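Local coordinates for protein enoyl-CoA hydratase subunit II (Geobacillus kaustophilus, PDB 2EJ5) that probably catalyses the reversible hydration of enoyl-CoA thioesters, as an enoyl-CoA hydratase of the crotonase family linked to phenylacetic acid breakdown, at residues 14-19 and 37-42; 165-170 and 177-182; 204-209 and 230-235. All coordinates share one frame; numbering follows the deposited sequence.

Contact 1: residues 14-19 and 37-42; sequences AWLTLN and KALKQA
L16 pushes one methyl, CD1, into a shallow hollow on the helix, where A38 forms the floor and L39 one wall. L16 CD1 lies 3.7 Å from A38 CB and 3.8 Å from L39 CD2, so a single branch of the leucine carries both contacts. Its CG stands anti to the backbone N (chi1 -161°), which carries the isobutyl group off the strand and over to the helix. The two leucines meet at about a right angle: L39 reaches in with CD2 from its own turn, and L16 comes across it from the strand.

One helical turn further on, the fit is plainer: one methyl faces another, A14 CB to A42 CB at 4.3 Å. Small residues at 14, 38 and 42 are consistent with the close approach of helix and strand, whose segment axes are 10.1 Å apart. The two run antiparallel at 174°, as expected within a beta-alpha-beta unit, in which strand 13-18 leads into helix 29-44 and the chain then returns along strand 50-55. This is the first such unit of the crotonase fold here, and strand 13-18 is bonded through its backbone to strand 50-55, parallel, and to strand 5-10, antiparallel.

All five touching residues are buried and the contact is wholly apolar. V35 from the preceding turn of the helix and I5 from strand 5-10 also pack on L16; at the other end Y7 touches A14 and A42, and V51 of strand 50-55 touches A42.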
# COMPACT_ATOMS: atom_id res chain seq x y z
N ALA A 14 -2.16 30.33 -1.01
CA ALA A 14 -0.75 30.69 -1.06
C ALA A 14 -0.07 29.99 -2.22
O ALA A 14 -0.03 28.76 -2.29
CB ALA A 14 -0.05 30.39 0.30
N TRP A 15 0.45 30.79 -3.14
CA TRP A 15 1.16 30.33 -4.30
C TRP A 15 2.65 30.38 -3.93
O TRP A 15 3.23 31.46 -3.71
CB TRP A 15 0.82 31.20 -5.51
CG TRP A 15 -0.63 31.06 -5.93
CD1 TRP A 15 -1.73 31.73 -5.39
CD2 TRP A 15 -1.14 30.18 -6.93
NE1 TRP A 15 -2.88 31.31 -6.02
CE2 TRP A 15 -2.55 30.37 -6.97
CE3 TRP A 15 -0.55 29.25 -7.80
CZ2 TRP A 15 -3.37 29.65 -7.85
CZ3 TRP A 15 -1.35 28.54 -8.67
CH2 TRP A 15 -2.76 28.75 -8.69
N LEU A 16 3.24 29.20 -3.78
CA LEU A 16 4.66 29.09 -3.46
C LEU A 16 5.37 28.67 -4.73
O LEU A 16 5.29 27.52 -5.21
CB LEU A 16 4.85 28.12 -2.25
CG LEU A 16 6.19 28.19 -1.47
CD1 LEU A 16 6.17 27.36 -0.19
CD2 LEU A 16 7.39 27.85 -2.35
N THR A 17 6.02 29.64 -5.38
CA THR A 17 6.66 29.34 -6.64
C THR A 17 8.17 29.21 -6.43
O THR A 17 8.84 30.15 -5.95
CB THR A 17 6.32 30.41 -7.68
OG1 THR A 17 4.90 30.41 -7.92
CG2 THR A 17 7.04 30.18 -8.96
N LEU A 18 8.71 28.03 -6.75
CA LEU A 18 10.16 27.81 -6.73
C LEU A 18 10.79 28.60 -7.86
O LEU A 18 10.38 28.46 -9.01
CB LEU A 18 10.48 26.33 -6.92
CG LEU A 18 9.71 25.34 -6.02
CD1 LEU A 18 10.20 23.91 -6.29
CD2 LEU A 18 9.84 25.72 -4.52
N ASN A 19 11.82 29.40 -7.56
CA ASN A 19 12.21 30.50 -8.47
C ASN A 19 13.72 30.64 -8.76
O ASN A 19 14.34 31.65 -8.44
CB ASN A 19 11.59 31.80 -7.93
CG ASN A 19 11.41 32.88 -8.98
OD1 ASN A 19 11.46 32.61 -10.18
ND2 ASN A 19 11.17 34.12 -8.53
N LYS A 37 10.36 28.36 5.81
CA LYS A 37 9.71 29.57 6.35
C LYS A 37 8.32 29.85 5.75
O LYS A 37 7.37 30.15 6.48
CB LYS A 37 10.64 30.77 6.13
CG LYS A 37 10.17 32.06 6.81
CD LYS A 37 11.30 33.10 6.82
CE LYS A 37 10.86 34.43 7.45
NZ LYS A 37 9.79 35.10 6.63
N ALA A 38 8.22 29.75 4.43
CA ALA A 38 6.98 30.01 3.69
C ALA A 38 5.91 28.99 4.09
O ALA A 38 4.76 29.35 4.31
CB ALA A 38 7.25 29.94 2.21
N LEU A 39 6.29 27.70 4.21
CA LEU A 39 5.32 26.67 4.61
C LEU A 39 4.81 26.93 5.99
O LEU A 39 3.65 26.73 6.26
CB LEU A 39 5.90 25.25 4.54
CG LEU A 39 6.20 24.71 3.15
CD1 LEU A 39 6.91 23.36 3.28
CD2 LEU A 39 4.95 24.66 2.19
N LYS A 40 5.69 27.37 6.88
CA LYS A 40 5.28 27.62 8.26
C LYS A 40 4.38 28.87 8.29
O LYS A 40 3.43 28.92 9.04
CB LYS A 40 6.52 27.77 9.19
CG LYS A 40 7.41 26.49 9.30
CD LYS A 40 8.71 26.76 10.07
CE LYS A 40 9.49 25.45 10.37
NZ LYS A 40 10.82 25.64 11.14
N GLN A 41 4.69 29.84 7.43
CA GLN A 41 3.91 31.08 7.26
C GLN A 41 2.47 30.71 6.83
O GLN A 41 1.49 31.01 7.52
CB GLN A 41 4.59 31.94 6.19
CG GLN A 41 4.09 33.38 5.97
CD GLN A 41 5.14 34.25 5.20
OE1 GLN A 41 6.28 33.80 4.94
NE2 GLN A 41 4.74 35.49 4.83
N ALA A 42 2.38 29.98 5.71
CA ALA A 42 1.09 29.46 5.22
C ALA A 42 0.31 28.70 6.28
O ALA A 42 -0.90 28.89 6.42
CB ALA A 42 1.31 28.61 3.97

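Contact 2: residues 165-170 and 177-182; sequences VTAEEA and TKVIPL
V179 stands with CG1 anti to its backbone N (chi1 -179°) and CG2 beside that N, and this setting spreads its two methyls over the first turn of the helix that begins at A167. E168 answers with a folded chain: its CG lies beside the backbone N, and a bend at chi2 (-77°) brings the carboxylate back toward the strand instead of letting it run straight out.

V179 CG1 sits in the angle between two neighbours, 3.9 Å from A167 CB and also 3.9 Å from E168 OE2. The other branch, V179 CG2, lies against the helix backbone, 3.7 Å from A167 O. One valine therefore meets a methyl, a carbonyl oxygen and a carboxylate oxygen, and the whole contact turns about it. The two side chains of V179 and E168 meet at a slant. Because E168 is exposed, its carboxylate forms the outer lip of the contact, while A167 is buried; A171, one turn on, also packs on V179.

The helix start is held by its own bonds. E169 N donates to T166 OG1 at 3.2 Å, and T166 N donates to E169 OE1 at 2.9 Å, nearly straight at 174° but approaching from above the carboxylate plane. The two bonds probably help fix the first turn, which carries A167 and E168.

Strand 178-180 pairs in parallel with strand 118-122 as an outermost strand of the six-stranded sheet, so V179 joins that sheet edge to helix 167-173 of the crotonase fold. The reciprocal pairing of T166 and E169 at the helix start is a capping box.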
# COMPACT_ATOMS: atom_id res chain seq x y z
N VAL A 165 9.62 8.80 -16.01
CA VAL A 165 8.23 8.50 -16.38
C VAL A 165 7.53 9.73 -16.94
O VAL A 165 7.69 10.82 -16.42
CB VAL A 165 7.39 7.86 -15.23
CG1 VAL A 165 7.89 6.44 -14.91
CG2 VAL A 165 7.44 8.69 -14.00
N THR A 166 6.73 9.52 -17.97
CA THR A 166 5.94 10.60 -18.56
C THR A 166 4.74 10.93 -17.66
O THR A 166 4.47 10.21 -16.68
CB THR A 166 5.46 10.22 -19.94
OG1 THR A 166 4.61 9.08 -19.81
CG2 THR A 166 6.69 9.86 -20.84
N ALA A 167 4.07 12.05 -17.94
CA ALA A 167 2.86 12.45 -17.18
C ALA A 167 1.83 11.32 -17.22
O ALA A 167 1.27 10.96 -16.20
CB ALA A 167 2.25 13.76 -17.74
N GLU A 168 1.62 10.74 -18.40
CA GLU A 168 0.55 9.74 -18.52
C GLU A 168 0.96 8.44 -17.84
O GLU A 168 0.12 7.78 -17.26
CB GLU A 168 0.11 9.52 -19.96
CG GLU A 168 -0.61 10.77 -20.59
CD GLU A 168 -2.08 10.99 -20.14
OE1 GLU A 168 -2.65 10.21 -19.35
OE2 GLU A 168 -2.68 11.98 -20.62
N GLU A 169 2.25 8.12 -17.88
CA GLU A 169 2.78 6.96 -17.15
C GLU A 169 2.69 7.16 -15.65
O GLU A 169 2.30 6.23 -14.95
CB GLU A 169 4.22 6.61 -17.58
CG GLU A 169 4.34 6.28 -19.08
CD GLU A 169 5.78 6.24 -19.59
OE1 GLU A 169 6.69 6.81 -18.97
OE2 GLU A 169 6.00 5.63 -20.66
N ALA A 170 3.02 8.36 -15.16
CA ALA A 170 2.79 8.72 -13.75
C ALA A 170 1.32 8.57 -13.36
O ALA A 170 1.00 8.02 -12.28
CB ALA A 170 3.28 10.14 -13.46
N THR A 177 -2.79 13.11 -9.56
CA THR A 177 -4.19 13.44 -9.36
C THR A 177 -4.90 13.68 -10.71
O THR A 177 -6.03 13.20 -10.91
CB THR A 177 -4.34 14.67 -8.52
OG1 THR A 177 -3.56 14.47 -7.33
CG2 THR A 177 -5.81 14.90 -8.18
N LYS A 178 -4.26 14.44 -11.60
CA LYS A 178 -4.70 14.51 -12.99
C LYS A 178 -3.61 15.05 -13.89
O LYS A 178 -2.63 15.61 -13.40
CB LYS A 178 -5.98 15.35 -13.13
CG LYS A 178 -6.01 16.70 -12.49
CD LYS A 178 -7.44 17.26 -12.61
CE LYS A 178 -7.61 18.54 -11.82
NZ LYS A 178 -8.86 19.28 -12.20
N VAL A 179 -3.78 14.84 -15.19
CA VAL A 179 -2.88 15.37 -16.19
C VAL A 179 -3.66 16.45 -16.95
O VAL A 179 -4.79 16.20 -17.43
CB VAL A 179 -2.40 14.27 -17.12
CG1 VAL A 179 -1.44 14.82 -18.18
CG2 VAL A 179 -1.70 13.17 -16.29
N ILE A 180 -3.06 17.63 -17.03
CA ILE A 180 -3.73 18.81 -17.57
C ILE A 180 -3.07 19.23 -18.89
O ILE A 180 -1.84 19.30 -18.98
CB ILE A 180 -3.76 19.94 -16.51
CG1 ILE A 180 -4.42 19.41 -15.20
CG2 ILE A 180 -4.50 21.18 -17.09
CD1 ILE A 180 -4.39 20.34 -14.01
N PRO A 181 -3.89 19.44 -19.94
CA PRO A 181 -3.34 19.97 -21.20
C PRO A 181 -2.67 21.31 -21.04
O PRO A 181 -3.07 22.12 -20.20
CB PRO A 181 -4.58 20.06 -22.12
CG PRO A 181 -5.49 18.92 -21.58
CD PRO A 181 -5.33 19.15 -20.07
N LEU A 182 -1.64 21.55 -21.83
CA LEU A 182 -0.91 22.82 -21.71
C LEU A 182 -1.76 24.11 -21.85
O LEU A 182 -1.59 25.05 -21.07
CB LEU A 182 0.28 22.87 -22.67
CG LEU A 182 1.19 24.09 -22.48
CD1 LEU A 182 1.55 24.29 -20.97
CD2 LEU A 182 2.47 23.97 -23.33

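Contact 3: residues 204-209 and 230-235; sequences IGLIKR and QRIAGL
L206 projects from helix 201-216 onto I232 and A233 of helix 219-235, and the two helices form an antiparallel pair, an alpha-helical hairpin in the C-terminal part of this crotonase-family chain. The short segments run at 175° to each other with axes 10.3 Å apart.

Walking from the start of the first segment, I204 packs on M199 and P96. L206 then does most of the work. Its CG is anti to the carbonyl carbon (chi1 -73°), beside the backbone N, and CD1 enters the notch between I232 and A233. L206 CD1 lies 3.9 Å from I232 CG2. Toward the alanine, the same methyl comes against both backbone and side chain: L206 CD1 is 3.8 Å from A233 N, and A233 CB is only slightly farther from it. The leucine and isoleucine meet at a slant. L206 is also touched by V137 of a second subunit, and A233 by G135 of that same subunit, so the hairpin lies against a subunit interface.

K208 faces the other way, forming a salt bridge with D117 and a hydrogen bond to K95 O. One residue further, R209 leaves the helix extended and then bends at chi3 (-60°), which swings the guanidinium toward the partner helix. Its NE is salt-bridged to E94, which would help fix the orientation of the flat group. L206 CD2 covers one face of the R209 guanidinium, 3.6 Å above the plane and over its centre. At the outer end of the contact R209 and I232 meet at about a right angle, R209 NH1 lying 4.2 Å from I232 CD1.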
# COMPACT_ATOMS: atom_id res chain seq x y z
N ILE A 204 -9.91 19.34 6.86
CA ILE A 204 -8.82 18.86 5.97
C ILE A 204 -7.51 18.71 6.76
O ILE A 204 -6.78 17.75 6.58
CB ILE A 204 -8.61 19.79 4.74
CG1 ILE A 204 -9.85 19.72 3.81
CG2 ILE A 204 -7.32 19.39 3.95
CD1 ILE A 204 -9.81 20.80 2.71
N GLY A 205 -7.21 19.67 7.64
CA GLY A 205 -5.99 19.54 8.47
C GLY A 205 -6.04 18.33 9.40
O GLY A 205 -5.02 17.61 9.56
N LEU A 206 -7.20 18.08 9.99
CA LEU A 206 -7.41 16.93 10.87
C LEU A 206 -7.34 15.59 10.12
O LEU A 206 -6.86 14.57 10.64
CB LEU A 206 -8.77 17.09 11.57
CG LEU A 206 -8.81 18.18 12.70
CD1 LEU A 206 -10.19 18.42 13.19
CD2 LEU A 206 -7.87 17.91 13.86
N ILE A 207 -7.82 15.57 8.88
CA ILE A 207 -7.65 14.33 8.11
C ILE A 207 -6.16 14.08 7.76
O ILE A 207 -5.69 12.91 7.82
CB ILE A 207 -8.59 14.21 6.88
CG1 ILE A 207 -8.02 14.93 5.68
CG2 ILE A 207 -10.03 14.55 7.21
CD1 ILE A 207 -7.26 13.94 4.80
N LYS A 208 -5.41 15.13 7.45
CA LYS A 208 -3.97 14.97 7.28
C LYS A 208 -3.31 14.49 8.58
O LYS A 208 -2.36 13.68 8.55
CB LYS A 208 -3.36 16.28 6.81
CG LYS A 208 -3.60 16.56 5.36
CD LYS A 208 -3.06 17.91 4.94
CE LYS A 208 -1.48 17.91 4.88
NZ LYS A 208 -0.90 18.83 3.82
N ARG A 209 -3.78 15.00 9.71
CA ARG A 209 -3.26 14.58 11.02
C ARG A 209 -3.54 13.09 11.20
O ARG A 209 -2.63 12.31 11.58
CB ARG A 209 -3.90 15.39 12.16
CG ARG A 209 -3.23 15.21 13.52
CD ARG A 209 -3.90 16.08 14.63
NE ARG A 209 -3.85 17.52 14.33
CZ ARG A 209 -4.45 18.45 15.07
NH1 ARG A 209 -5.13 18.09 16.15
NH2 ARG A 209 -4.40 19.74 14.75
N GLN A 230 -12.42 14.24 15.78
CA GLN A 230 -13.81 14.44 15.44
C GLN A 230 -14.49 15.32 16.47
O GLN A 230 -15.41 16.03 16.10
CB GLN A 230 -14.58 13.12 15.33
CG GLN A 230 -15.90 13.23 14.56
CD GLN A 230 -15.67 13.44 13.08
OE1 GLN A 230 -15.08 14.47 12.64
NE2 GLN A 230 -16.09 12.46 12.29
N ARG A 231 -14.09 15.24 17.75
CA ARG A 231 -14.59 16.18 18.79
C ARG A 231 -14.24 17.58 18.35
O ARG A 231 -15.12 18.45 18.32
CB ARG A 231 -14.04 15.85 20.19
CG ARG A 231 -14.52 16.77 21.32
CD ARG A 231 -13.67 16.67 22.56
NE ARG A 231 -12.32 17.21 22.36
CZ ARG A 231 -11.98 18.49 22.45
NH1 ARG A 231 -12.89 19.42 22.78
NH2 ARG A 231 -10.72 18.85 22.22
N ILE A 232 -12.99 17.78 17.93
CA ILE A 232 -12.54 19.07 17.36
C ILE A 232 -13.32 19.50 16.09
O ILE A 232 -13.82 20.63 16.03
CB ILE A 232 -10.99 19.13 17.09
CG1 ILE A 232 -10.18 18.83 18.37
CG2 ILE A 232 -10.59 20.50 16.46
CD1 ILE A 232 -8.78 18.22 18.15
N ALA A 233 -13.43 18.62 15.08
CA ALA A 233 -14.11 19.05 13.86
C ALA A 233 -15.55 19.42 14.19
O ALA A 233 -16.10 20.35 13.61
CB ALA A 233 -14.05 17.95 12.74
N GLY A 234 -16.12 18.72 15.17
CA GLY A 234 -17.51 18.86 15.52
C GLY A 234 -17.84 20.20 16.18
O GLY A 234 -18.99 20.59 16.17
N LEU A 235 -16.83 20.88 16.72
CA LEU A 235 -17.02 22.11 17.46
C LEU A 235 -16.89 23.30 16.53
O LEU A 235 -17.24 24.41 16.89
CB LEU A 235 -15.96 22.22 18.57
CG LEU A 235 -16.23 21.40 19.84
CD1 LEU A 235 -14.96 21.36 20.68
CD2 LEU A 235 -17.40 22.04 20.63

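How the contacts relate
The contacts follow one another along the chain, contact 1 closing before contact 2 opens and contact 2 before contact 3. None touches another. Contacts 1 and 2 have centres about 24 Å apart and reach the same six-stranded sheet, contact 1 through strand 13-18, next to one margin, and contact 2 through outermost strand 178-180 at the other. Contact 3 joins helices 201-216 and 219-235, its centre about 23 Å from that of contact 1 and about 31 Å from that of contact 2, across the chain's centre from the latter. Contact 3 meets a second subunit of the three-chain assembly, contact 2 brushes it at T177, and no other chain touches contact 1.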